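Local coordinates for iron-chelator utilization protein (Thermobifida fusca TM51, PDB 4YHB) that binds FAD and probably reduces ferric siderophores, so that iron can be released from the chelator inside the cell, at residues Asp48-His53 against Ala156-Glu161; Val144-Glu149 against Val221-Gly226; Glu11-Lys16 against Arg132-Tyr137. One frame throughout, in Å; residues are numbered along the deposited sequence.

Contact 1. Residues Asp48-His53 against Ala156-Glu161; sequences DNFADH and ARRIEE. With ZN (zinc ion), chain D; FAD (flavin-adenine dinucleotide), chain C.
Where the six-stranded FAD-binding barrel meets the second, NAD-ferredoxin-like domain, a type I beta turn from Asn49 to Asp52 is held by two arginines of helix 152-161. Arg157 reaches out with its chain extended from CG to NE and lays a guanidinium face over the turn, with Asn49 O 3.3 Å from CZ and above the centre of the group. No N-H aims at that carbonyl; the N-H groups serve others. NE donates to Glu161 OE2 at 2.9 Å in a salt bridge, NH1 reaches Val91 O and Ser47 OG, and NH2 donates to a water, 3.0 Å away, which in turn donates to Asp48 O and Glu161 OE1. An alanine in place of Arg157 would probably leave Glu161 without its salt-bridge mate and open a gap over the peptide of Asn49. Arg158 takes the ring of Phe50: its CD lies over one face, toward the rim, 4.2 Å from the centroid, and its guanidinium runs only 8° from the ring plane, while Ala51 CB lies toward the rim of the opposite face. Just past the turn, His53 ND1 donates to Ala51 O at 3.0 Å, which fixes the imidazole with NE2 on the zinc ion beside His265 and His266 and one face against FAD C7M. The turn thus leads into strand 53-57, with Val91 of strand 86-95 close by and strand 142-147 packed against the helix.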
loop_
_atom_site.group_PDB
_atom_site.type_symbol
_atom_site.label_atom_id
_atom_site.label_comp_id
_atom_site.label_asym_id
_atom_site.label_seq_id
_atom_site.Cartn_x
_atom_site.Cartn_y
_atom_site.Cartn_z
ATOM N N ASP A 48 6.646 11.209 3.782
ATOM C CA ASP A 48 7.988 10.979 4.305
ATOM C C ASP A 48 8.364 9.501 4.444
ATOM O O ASP A 48 9.545 9.169 4.532
ATOM C CB ASP A 48 8.141 11.670 5.664
ATOM C CG ASP A 48 8.140 13.178 5.542
ATOM O OD1 ASP A 48 9.141 13.723 5.042
ATOM O OD2 ASP A 48 7.135 13.814 5.925
ATOM N N ASN A 49 7.379 8.611 4.463
ATOM C CA ASN A 49 7.680 7.207 4.752
ATOM C C ASN A 49 6.932 6.201 3.874
ATOM O O ASN A 49 5.937 6.544 3.236
ATOM C CB ASN A 49 7.413 6.925 6.230
ATOM C CG ASN A 49 8.429 7.606 7.131
ATOM O OD1 ASN A 49 9.570 7.138 7.260
ATOM N ND2 ASN A 49 8.038 8.727 7.736
ATOM N N PHE A 50 7.417 4.957 3.872
ATOM C CA PHE A 50 7.059 3.974 2.851
ATOM C C PHE A 50 5.600 3.534 2.866
ATOM O O PHE A 50 5.051 3.191 1.819
ATOM C CB PHE A 50 7.955 2.731 2.969
ATOM C CG PHE A 50 7.592 1.822 4.113
ATOM C CD1 PHE A 50 6.810 0.696 3.898
ATOM C CD2 PHE A 50 8.039 2.090 5.399
ATOM C CE1 PHE A 50 6.476 -0.144 4.946
ATOM C CE2 PHE A 50 7.712 1.261 6.447
ATOM C CZ PHE A 50 6.929 0.139 6.226
ATOM N N ALA A 51 4.967 3.517 4.030
ATOM C CA ALA A 51 3.586 3.050 4.084
ATOM C C ALA A 51 2.567 4.190 4.079
ATOM O O ALA A 51 1.378 3.950 4.319
ATOM C CB ALA A 51 3.374 2.162 5.303
ATOM N N ASP A 52 3.022 5.415 3.807
ATOM C CA ASP A 52 2.110 6.557 3.681
ATOM C C ASP A 52 0.993 6.228 2.695
ATOM O O ASP A 52 1.234 5.616 1.656
ATOM C CB ASP A 52 2.836 7.813 3.204
ATOM C CG ASP A 52 3.758 8.408 4.252
ATOM O OD1 ASP A 52 3.758 7.937 5.415
ATOM O OD2 ASP A 52 4.468 9.375 3.900
ATOM N N HIS A 53 -0.232 6.623 3.016
ATOM C CA HIS A 53 -1.351 6.317 2.125
ATOM C C HIS A 53 -2.396 7.418 2.129
ATOM O O HIS A 53 -2.583 8.133 3.117
ATOM C CB HIS A 53 -2.002 4.980 2.506
ATOM C CG HIS A 53 -2.381 4.889 3.950
ATOM N ND1 HIS A 53 -1.462 4.612 4.940
ATOM C CD2 HIS A 53 -3.572 5.048 4.576
ATOM C CE1 HIS A 53 -2.073 4.593 6.112
ATOM N NE2 HIS A 53 -3.350 4.865 5.918
ATOM N N ALA A 156 7.620 -2.412 -1.813
ATOM C CA ALA A 156 8.572 -2.071 -2.865
ATOM C C ALA A 156 9.171 -0.686 -2.628
ATOM O O ALA A 156 10.374 -0.475 -2.842
ATOM C CB ALA A 156 7.909 -2.139 -4.237
ATOM N N ARG A 157 8.341 0.254 -2.175
ATOM C CA ARG A 157 8.840 1.590 -1.859
ATOM C C ARG A 157 9.874 1.515 -0.744
ATOM O O ARG A 157 10.904 2.173 -0.806
ATOM C CB ARG A 157 7.708 2.538 -1.448
ATOM C CG ARG A 157 8.243 3.890 -0.987
ATOM C CD ARG A 157 7.154 4.920 -0.775
ATOM N NE ARG A 157 7.702 6.139 -0.166
ATOM C CZ ARG A 157 6.972 7.190 0.193
ATOM N NH1 ARG A 157 5.661 7.174 -0.011
ATOM N NH2 ARG A 157 7.552 8.258 0.752
ATOM N N ARG A 158 9.587 0.707 0.272
ATOM C CA ARG A 158 10.516 0.471 1.374
ATOM C C ARG A 158 11.851 -0.080 0.869
ATOM O O ARG A 158 12.916 0.465 1.164
ATOM C CB ARG A 158 9.894 -0.491 2.382
ATOM C CG ARG A 158 10.811 -0.922 3.521
ATOM C CD ARG A 158 11.305 0.290 4.256
ATOM N NE ARG A 158 11.291 0.122 5.706
ATOM C CZ ARG A 158 11.857 0.994 6.532
ATOM N NH1 ARG A 158 12.464 2.060 6.026
ATOM N NH2 ARG A 158 11.810 0.809 7.846
ATOM N N ILE A 159 11.780 -1.154 0.091
ATOM C CA ILE A 159 12.977 -1.774 -0.457
ATOM C C ILE A 159 13.818 -0.785 -1.265
ATOM O O ILE A 159 15.039 -0.742 -1.121
ATOM C CB ILE A 159 12.612 -2.976 -1.339
ATOM C CG1 ILE A 159 12.113 -4.112 -0.463
ATOM C CG2 ILE A 159 13.808 -3.448 -2.121
ATOM C CD1 ILE A 159 11.592 -5.316 -1.230
ATOM N N GLU A 160 13.174 0.031 -2.093
ATOM C CA GLU A 160 13.927 0.907 -2.974
ATOM C C GLU A 160 14.522 2.109 -2.226
ATOM O O GLU A 160 15.413 2.773 -2.739
ATOM C CB GLU A 160 13.049 1.346 -4.152
ATOM C CG GLU A 160 12.754 0.158 -5.084
ATOM C CD GLU A 160 12.053 0.525 -6.386
ATOM O OE1 GLU A 160 11.360 1.580 -6.433
ATOM O OE2 GLU A 160 12.187 -0.263 -7.359
ATOM N N GLU A 161 14.065 2.357 -1.003
ATOM C CA GLU A 161 14.562 3.484 -0.208
ATOM C C GLU A 161 15.609 3.060 0.836
ATOM O O GLU A 161 16.252 3.903 1.467
ATOM C CB GLU A 161 13.386 4.201 0.472
ATOM C CG GLU A 161 12.488 4.928 -0.524
ATOM C CD GLU A 161 11.271 5.608 0.107
ATOM O OE1 GLU A 161 11.055 5.467 1.339
ATOM O OE2 GLU A 161 10.527 6.282 -0.648
HETATM ZN ZN ZN D . -4.657 4.753 7.654
HETATM P PA FAD C . -13.963 -2.884 -2.382
HETATM O O1A FAD C . -15.306 -2.198 -2.666
HETATM O O2A FAD C . -13.288 -2.324 -1.074
HETATM O O5B FAD C . -14.260 -4.436 -2.067
HETATM C C5B FAD C . -15.156 -5.150 -2.840
HETATM C C4B FAD C . -14.787 -6.646 -2.798
HETATM O O4B FAD C . -13.579 -6.909 -3.458
HETATM C C3B FAD C . -14.639 -7.163 -1.430
HETATM O O3B FAD C . -15.183 -8.443 -1.436
HETATM C C2B FAD C . -13.231 -7.215 -1.219
HETATM O O2B FAD C . -12.807 -8.268 -0.362
HETATM C C1B FAD C . -12.689 -7.483 -2.560
HETATM N N9A FAD C . -11.365 -6.934 -2.818
HETATM C C8A FAD C . -10.891 -5.733 -2.423
HETATM N N7A FAD C . -9.638 -5.594 -2.876
HETATM C C5A FAD C . -9.330 -6.697 -3.599
HETATM C C6A FAD C . -8.199 -7.116 -4.300
HETATM N N6A FAD C . -7.056 -6.275 -4.366
HETATM N N1A FAD C . -8.207 -8.309 -4.919
HETATM C C2A FAD C . -9.293 -9.109 -4.867
HETATM N N3A FAD C . -10.393 -8.738 -4.204
HETATM C C4A FAD C . -10.424 -7.552 -3.557
HETATM N N1 FAD C . -4.518 -1.565 -2.837
HETATM C C2 FAD C . -3.858 -1.382 -3.982
HETATM O O2 FAD C . -4.232 -1.949 -4.997
HETATM N N3 FAD C . -2.772 -0.548 -3.979
HETATM C C4 FAD C . -2.360 0.085 -2.859
HETATM O O4 FAD C . -1.388 0.824 -2.925
HETATM C C4X FAD C . -3.026 -0.097 -1.647
HETATM N N5 FAD C . -2.645 0.519 -0.468
HETATM C C5X FAD C . -3.354 0.308 0.666
HETATM C C6 FAD C . -2.978 0.935 1.858
HETATM C C7 FAD C . -3.622 0.751 2.910
HETATM C C7M FAD C . -3.109 1.496 4.157
HETATM C C8 FAD C . -4.632 0.043 3.055
HETATM C C8M FAD C . -5.365 -0.158 4.352
HETATM C C9 FAD C . -5.136 -0.643 1.983
HETATM C C9A FAD C . -4.530 -0.593 0.581
HETATM N N10 FAD C . -4.867 -1.180 -0.557
HETATM C C10 FAD C . -4.146 -0.961 -1.678
HETATM C "C1'" FAD C . -6.033 -2.090 -0.592
HETATM C "C2'" FAD C . -7.285 -1.416 -1.061
HETATM O "O2'" FAD C . -7.606 -0.395 -0.202
HETATM C "C3'" FAD C . -8.422 -2.495 -1.122
HETATM O "O3'" FAD C . -7.974 -3.517 -1.955
HETATM C "C4'" FAD C . -9.787 -1.974 -1.487
HETATM O "O4'" FAD C . -10.746 -2.842 -1.054
HETATM C "C5'" FAD C . -9.989 -1.798 -3.001
HETATM O "O5'" FAD C . -11.101 -0.997 -3.319
HETATM P P FAD C . -12.218 -1.671 -4.212
HETATM O O1P FAD C . -13.279 -0.552 -4.304
HETATM O O2P FAD C . -11.443 -2.248 -5.428
HETATM O O3P FAD C . -13.146 -2.868 -3.760
HETATM O O HOH W 1 10.131 7.725 2.155
HETATM O O HOH W 2 -2.927 4.866 8.975
HETATM O O HOH W 3 -4.725 7.026 7.693
HETATM O O HOH W 4 -6.372 4.851 6.314
#

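Contact 2. Residues Val144-Glu149 against Val221-Gly226; sequences VLLADE and VFVWAG
Leu145 sets its CD2 methyl against CB of Trp224, 3.8 Å away, at the root of the indole. Farther along the indole the approach is looser: CZ3 comes to 4.5 Å from Ala147 CB, which lies at the ring edge near its plane. Gly226, paired with Ala147, has no CB; one there would run into CH2 of this same indole. On the other face of the sheet Leu146 CB meets Ala225 CB at 3.9 Å, its CD1 reaches Val223 CG1 at 4.0 Å, and Val144 CB packs on Val223 CG2. Between these two apolar layers the strands run parallel, 6° apart. Trp224 alternately donates and accepts: its N bonds to Val144 O and its O takes Leu146 N, each at 2.8 Å. Val144 N to Phe222 O and Gly226 N to Leu146 O continue the ladder, which fades at Asp148 N, whose bond to Gly226 O is weak at 3.4 Å. Beyond it, the Asp148 carboxylate turns to Thr150 and Trp256. Helix 152-161 covers the Leu145 and Trp224 face. These are the central strand and its neighbour toward strand 250-256 in a five-stranded parallel sheet of order 3-2-1-4-5, as in the nucleotide-binding domain of ferredoxin reductase relatives.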
loop_
_atom_site.group_PDB
_atom_site.type_symbol
_atom_site.label_atom_id
_atom_site.label_comp_id
_atom_site.label_asym_id
_atom_site.label_seq_id
_atom_site.Cartn_x
_atom_site.Cartn_y
_atom_site.Cartn_z
ATOM N N VAL A 144 12.563 -7.935 7.151
ATOM C CA VAL A 144 11.795 -9.038 6.602
ATOM C C VAL A 144 10.431 -8.519 6.149
ATOM O O VAL A 144 9.649 -8.032 6.965
ATOM C CB VAL A 144 11.605 -10.163 7.621
ATOM C CG1 VAL A 144 10.770 -11.286 7.017
ATOM C CG2 VAL A 144 12.965 -10.690 8.099
ATOM N N LEU A 145 10.154 -8.600 4.852
ATOM C CA LEU A 145 8.919 -8.032 4.302
ATOM C C LEU A 145 8.025 -9.090 3.666
ATOM O O LEU A 145 8.480 -9.893 2.848
ATOM C CB LEU A 145 9.261 -6.961 3.273
ATOM C CG LEU A 145 10.230 -5.878 3.739
ATOM C CD1 LEU A 145 10.826 -5.194 2.544
ATOM C CD2 LEU A 145 9.506 -4.864 4.600
ATOM N N LEU A 146 6.758 -9.095 4.055
ATOM C CA LEU A 146 5.761 -9.992 3.484
ATOM C C LEU A 146 4.612 -9.150 2.935
ATOM O O LEU A 146 4.159 -8.193 3.582
ATOM C CB LEU A 146 5.262 -10.993 4.530
ATOM C CG LEU A 146 6.356 -11.808 5.231
ATOM C CD1 LEU A 146 6.554 -11.319 6.649
ATOM C CD2 LEU A 146 6.019 -13.285 5.222
ATOM N N ALA A 147 4.157 -9.469 1.728
ATOM C CA ALA A 147 3.117 -8.658 1.108
ATOM C C ALA A 147 2.422 -9.423 -0.000
ATOM O O ALA A 147 3.076 -10.105 -0.783
ATOM C CB ALA A 147 3.712 -7.351 0.550
ATOM N N ASP A 148 1.095 -9.319 -0.063
ATOM C CA ASP A 148 0.393 -9.720 -1.281
ATOM C C ASP A 148 0.316 -8.468 -2.163
ATOM O O ASP A 148 0.930 -7.455 -1.822
ATOM C CB ASP A 148 -0.981 -10.350 -0.958
ATOM C CG ASP A 148 -2.061 -9.333 -0.540
ATOM O OD1 ASP A 148 -1.807 -8.113 -0.376
ATOM O OD2 ASP A 148 -3.209 -9.795 -0.370
ATOM N N GLU A 149 -0.418 -8.502 -3.275
ATOM C CA GLU A 149 -0.304 -7.403 -4.242
ATOM C C GLU A 149 -0.813 -6.039 -3.720
ATOM O O GLU A 149 -0.374 -4.996 -4.200
ATOM C CB GLU A 149 -1.022 -7.761 -5.555
ATOM C CG GLU A 149 -2.464 -8.255 -5.393
ATOM C CD GLU A 149 -2.564 -9.785 -5.349
ATOM O OE1 GLU A 149 -1.782 -10.412 -4.612
ATOM O OE2 GLU A 149 -3.426 -10.355 -6.060
ATOM N N VAL A 221 16.475 -6.769 13.783
ATOM C CA VAL A 221 15.520 -7.227 12.777
ATOM C C VAL A 221 14.175 -6.503 12.881
ATOM O O VAL A 221 13.660 -6.270 13.976
ATOM C CB VAL A 221 15.272 -8.752 12.908
ATOM C CG1 VAL A 221 14.330 -9.266 11.818
ATOM C CG2 VAL A 221 16.592 -9.501 12.866
ATOM N N PHE A 222 13.602 -6.144 11.736
ATOM C CA PHE A 222 12.230 -5.655 11.725
ATOM C C PHE A 222 11.386 -6.422 10.704
ATOM O O PHE A 222 11.777 -6.564 9.545
ATOM C CB PHE A 222 12.181 -4.163 11.438
ATOM C CG PHE A 222 10.842 -3.545 11.745
ATOM C CD1 PHE A 222 9.846 -3.505 10.778
ATOM C CD2 PHE A 222 10.569 -3.043 13.007
ATOM C CE1 PHE A 222 8.602 -2.949 11.063
ATOM C CE2 PHE A 222 9.330 -2.488 13.304
ATOM C CZ PHE A 222 8.347 -2.440 12.332
ATOM N N VAL A 223 10.243 -6.930 11.158
ATOM C CA VAL A 223 9.345 -7.710 10.309
ATOM C C VAL A 223 8.126 -6.874 9.939
ATOM O O VAL A 223 7.451 -6.334 10.814
ATOM C CB VAL A 223 8.879 -9.002 11.002
ATOM C CG1 VAL A 223 7.981 -9.813 10.063
ATOM C CG2 VAL A 223 10.080 -9.830 11.462
ATOM N N TRP A 224 7.853 -6.750 8.645
ATOM C CA TRP A 224 6.687 -5.980 8.195
ATOM C C TRP A 224 5.850 -6.843 7.267
ATOM O O TRP A 224 6.367 -7.402 6.299
ATOM C CB TRP A 224 7.103 -4.691 7.480
ATOM C CG TRP A 224 5.931 -3.760 7.151
ATOM C CD1 TRP A 224 5.471 -2.727 7.916
ATOM C CD2 TRP A 224 5.097 -3.787 5.974
ATOM N NE1 TRP A 224 4.406 -2.105 7.294
ATOM C CE2 TRP A 224 4.154 -2.737 6.105
ATOM C CE3 TRP A 224 5.051 -4.597 4.831
ATOM C CZ2 TRP A 224 3.184 -2.471 5.132
ATOM C CZ3 TRP A 224 4.074 -4.333 3.856
ATOM C CH2 TRP A 224 3.158 -3.272 4.018
ATOM N N ALA A 225 4.564 -6.966 7.569
ATOM C CA ALA A 225 3.674 -7.761 6.730
ATOM C C ALA A 225 2.401 -6.970 6.447
ATOM O O ALA A 225 1.846 -6.333 7.346
ATOM C CB ALA A 225 3.346 -9.089 7.386
ATOM N N GLY A 226 1.946 -7.018 5.197
ATOM C CA GLY A 226 0.724 -6.347 4.795
ATOM C C GLY A 226 0.001 -7.222 3.788
ATOM O O GLY A 226 0.617 -7.946 3.022
#

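Contact 3. Residues Glu11-Lys16 against Arg132-Tyr137; sequences EMYPLK and RGTVYY
Tyr13 lays its ring over Gly133 just where a two-stranded antiparallel sheet, 9-12 with 133-136, comes to its end. It is a sheet of its own, next to the FAD-binding barrel. Gly133 CA sits 4.1 Å from the ring centroid, over the face, and farther out Tyr13 OH comes within 3.3 Å of Thr134 CB. This is the tight part. Met12 and Gly133 form a non-hydrogen-bonded pair with their CA atoms 4.0 Å apart, and any CB on Gly133 would collide with Glu11 O. Glu11 and Thr134, the hydrogen-bonded pair, exchange both backbone bonds, and just past the strands Tyr13 N donates to Arg132 O. The polar ends of Tyr13 and Thr134 turn inward to Asp48 and Asp52 of the loop 48-53.

The margins, where Glu11, Met12, Arg132 and Tyr136 lie, are more open to solvent. Glu11, extended beyond CG, accepts a bond on OE1 from Tyr136 OH at 3.1 Å, with carboxylate and ring nearly coplanar, while OE2 forms a salt bridge with Arg46. On the other side of the sheet the exposed Met12 bends at chi2 and chi3 and brings CE to 3.5 Å from Arg132 NE, a buried nitrogen for which the model holds no hydrogen-bond partner. Leu15 CD1 stands over the centre of the guanidinium, its side chain crossing that of Arg132 at about a right angle. Asp74 ties the two segments further, accepting from Leu15 N and pairing with Arg132 NH2, the same nitrogen that donates to Tyr13 O at 2.6 Å, close to the guanidinium plane.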
loop_
_atom_site.group_PDB
_atom_site.type_symbol
_atom_site.label_atom_id
_atom_site.label_comp_id
_atom_site.label_asym_id
_atom_site.label_seq_id
_atom_site.Cartn_x
_atom_site.Cartn_y
_atom_site.Cartn_z
ATOM N N GLU A 11 4.103 11.537 12.916
ATOM C CA GLU A 11 3.945 12.945 12.604
ATOM C C GLU A 11 2.649 13.163 11.825
ATOM O O GLU A 11 2.395 12.487 10.829
ATOM C CB GLU A 11 5.142 13.461 11.806
ATOM C CG GLU A 11 4.922 14.847 11.230
ATOM C CD GLU A 11 6.116 15.374 10.454
ATOM O OE1 GLU A 11 7.042 14.589 10.162
ATOM O OE2 GLU A 11 6.127 16.586 10.137
ATOM N N MET A 12 1.826 14.099 12.275
ATOM C CA MET A 12 0.584 14.398 11.574
ATOM C C MET A 12 0.805 15.403 10.452
ATOM O O MET A 12 1.660 16.286 10.545
ATOM C CB MET A 12 -0.477 14.921 12.549
ATOM C CG MET A 12 -0.740 13.995 13.724
ATOM S SD MET A 12 -1.346 12.362 13.237
ATOM C CE MET A 12 -2.983 12.772 12.635
ATOM N N TYR A 13 0.040 15.244 9.380
ATOM C CA TYR A 13 -0.014 16.219 8.295
ATOM C C TYR A 13 -1.331 16.965 8.371
ATOM O O TYR A 13 -2.350 16.381 8.758
ATOM C CB TYR A 13 0.069 15.554 6.924
ATOM C CG TYR A 13 1.326 14.789 6.602
ATOM C CD1 TYR A 13 1.266 13.667 5.785
ATOM C CD2 TYR A 13 2.574 15.214 7.049
ATOM C CE1 TYR A 13 2.403 12.968 5.450
ATOM C CE2 TYR A 13 3.726 14.519 6.719
ATOM C CZ TYR A 13 3.630 13.394 5.914
ATOM O OH TYR A 13 4.752 12.689 5.569
ATOM N N PRO A 14 -1.332 18.240 7.963
ATOM C CA PRO A 14 -2.608 18.941 7.790
ATOM C C PRO A 14 -3.431 18.332 6.650
ATOM O O PRO A 14 -2.901 17.963 5.597
ATOM C CB PRO A 14 -2.189 20.378 7.468
ATOM C CG PRO A 14 -0.790 20.281 6.970
ATOM C CD PRO A 14 -0.172 19.094 7.656
ATOM N N LEU A 15 -4.728 18.218 6.881
ATOM C CA LEU A 15 -5.650 17.611 5.929
ATOM C C LEU A 15 -6.105 18.633 4.899
ATOM O O LEU A 15 -6.393 19.775 5.252
ATOM C CB LEU A 15 -6.862 17.044 6.684
ATOM C CG LEU A 15 -7.476 15.711 6.274
ATOM C CD1 LEU A 15 -6.397 14.656 6.099
ATOM C CD2 LEU A 15 -8.504 15.268 7.322
ATOM N N LYS A 16 -6.165 18.252 3.628
ATOM C CA LYS A 16 -6.811 19.115 2.637
ATOM C C LYS A 16 -7.399 18.279 1.510
ATOM O O LYS A 16 -6.874 17.219 1.153
ATOM C CB LYS A 16 -5.838 20.180 2.084
ATOM C CG LYS A 16 -6.475 21.064 0.996
ATOM C CD LYS A 16 -5.700 22.347 0.705
ATOM C CE LYS A 16 -6.541 23.324 -0.134
ATOM N NZ LYS A 16 -7.445 22.635 -1.114
ATOM N N ARG A 132 -3.037 11.348 6.227
ATOM C CA ARG A 132 -3.385 11.935 7.514
ATOM C C ARG A 132 -2.106 12.275 8.284
ATOM O O ARG A 132 -2.054 13.215 9.089
ATOM C CB ARG A 132 -4.271 10.962 8.294
ATOM C CG ARG A 132 -4.586 11.355 9.741
ATOM C CD ARG A 132 -5.485 12.579 9.845
ATOM N NE ARG A 132 -4.743 13.840 9.797
ATOM C CZ ARG A 132 -5.283 15.015 10.116
ATOM N NH1 ARG A 132 -6.552 15.059 10.502
ATOM N NH2 ARG A 132 -4.567 16.137 10.047
ATOM N N GLY A 133 -1.065 11.500 8.008
ATOM C CA GLY A 133 0.215 11.663 8.664
ATOM C C GLY A 133 1.183 10.591 8.207
ATOM O O GLY A 133 0.995 9.980 7.155
ATOM N N THR A 134 2.226 10.364 8.993
ATOM C CA THR A 134 3.316 9.483 8.576
ATOM C C THR A 134 3.964 8.867 9.813
ATOM O O THR A 134 3.911 9.444 10.907
ATOM C CB THR A 134 4.377 10.239 7.722
ATOM O OG1 THR A 134 5.320 9.313 7.151
ATOM C CG2 THR A 134 5.127 11.278 8.557
ATOM N N VAL A 135 4.544 7.680 9.646
ATOM C CA VAL A 135 5.180 6.982 10.762
ATOM C C VAL A 135 6.646 6.701 10.472
ATOM O O VAL A 135 6.976 6.021 9.489
ATOM C CB VAL A 135 4.470 5.655 11.076
ATOM C CG1 VAL A 135 5.083 5.013 12.314
ATOM C CG2 VAL A 135 2.983 5.883 11.264
ATOM N N TYR A 136 7.521 7.233 11.325
ATOM C CA TYR A 136 8.955 6.990 11.224
ATOM C C TYR A 136 9.369 5.794 12.072
ATOM O O TYR A 136 8.851 5.591 13.172
ATOM C CB TYR A 136 9.760 8.210 11.683
ATOM C CG TYR A 136 9.604 9.458 10.854
ATOM C CD1 TYR A 136 10.504 9.761 9.842
ATOM C CD2 TYR A 136 8.575 10.357 11.108
ATOM C CE1 TYR A 136 10.369 10.920 9.094
ATOM C CE2 TYR A 136 8.432 11.512 10.363
ATOM C CZ TYR A 136 9.334 11.789 9.365
ATOM O OH TYR A 136 9.198 12.935 8.628
ATOM N N TYR A 137 10.321 5.017 11.567
ATOM C CA TYR A 137 10.883 3.904 12.333
ATOM C C TYR A 137 12.392 4.054 12.475
ATOM O O TYR A 137 13.050 4.602 11.589
ATOM C CB TYR A 137 10.555 2.562 11.664
ATOM C CG TYR A 137 9.089 2.201 11.690
ATOM C CD1 TYR A 137 8.534 1.558 12.788
ATOM C CD2 TYR A 137 8.259 2.493 10.610
ATOM C CE1 TYR A 137 7.188 1.221 12.816
ATOM C CE2 TYR A 137 6.920 2.158 10.627
ATOM C CZ TYR A 137 6.388 1.528 11.730
ATOM O OH TYR A 137 5.050 1.198 11.749
#

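The loop 48-53 is the hub. Contact 3 lies over its outer side, where Asp48 OD2 meets Tyr13 OH and Asp52 OD1 meets Thr134 OG1, both at 2.7 Å in probable hydrogen bonds. Towards contact 2, Phe50 CZ comes 3.5 Å from Trp224 NE1, the rings edge-to-face, and Ile159 CG1 packs 3.4 Å from Leu145 CD1 as helix 152-161 follows its strand. Contacts 2 and 3 are farther apart, about 21 Å between centres, yet touch where Phe222 CZ lies 3.9 Å from Tyr137 CE1. His53 of contact 1 binds the zinc and lies against FAD; the Asp148 side chain lies about 7 Å from FAD, and that of Arg132 about 6 Å from zinc.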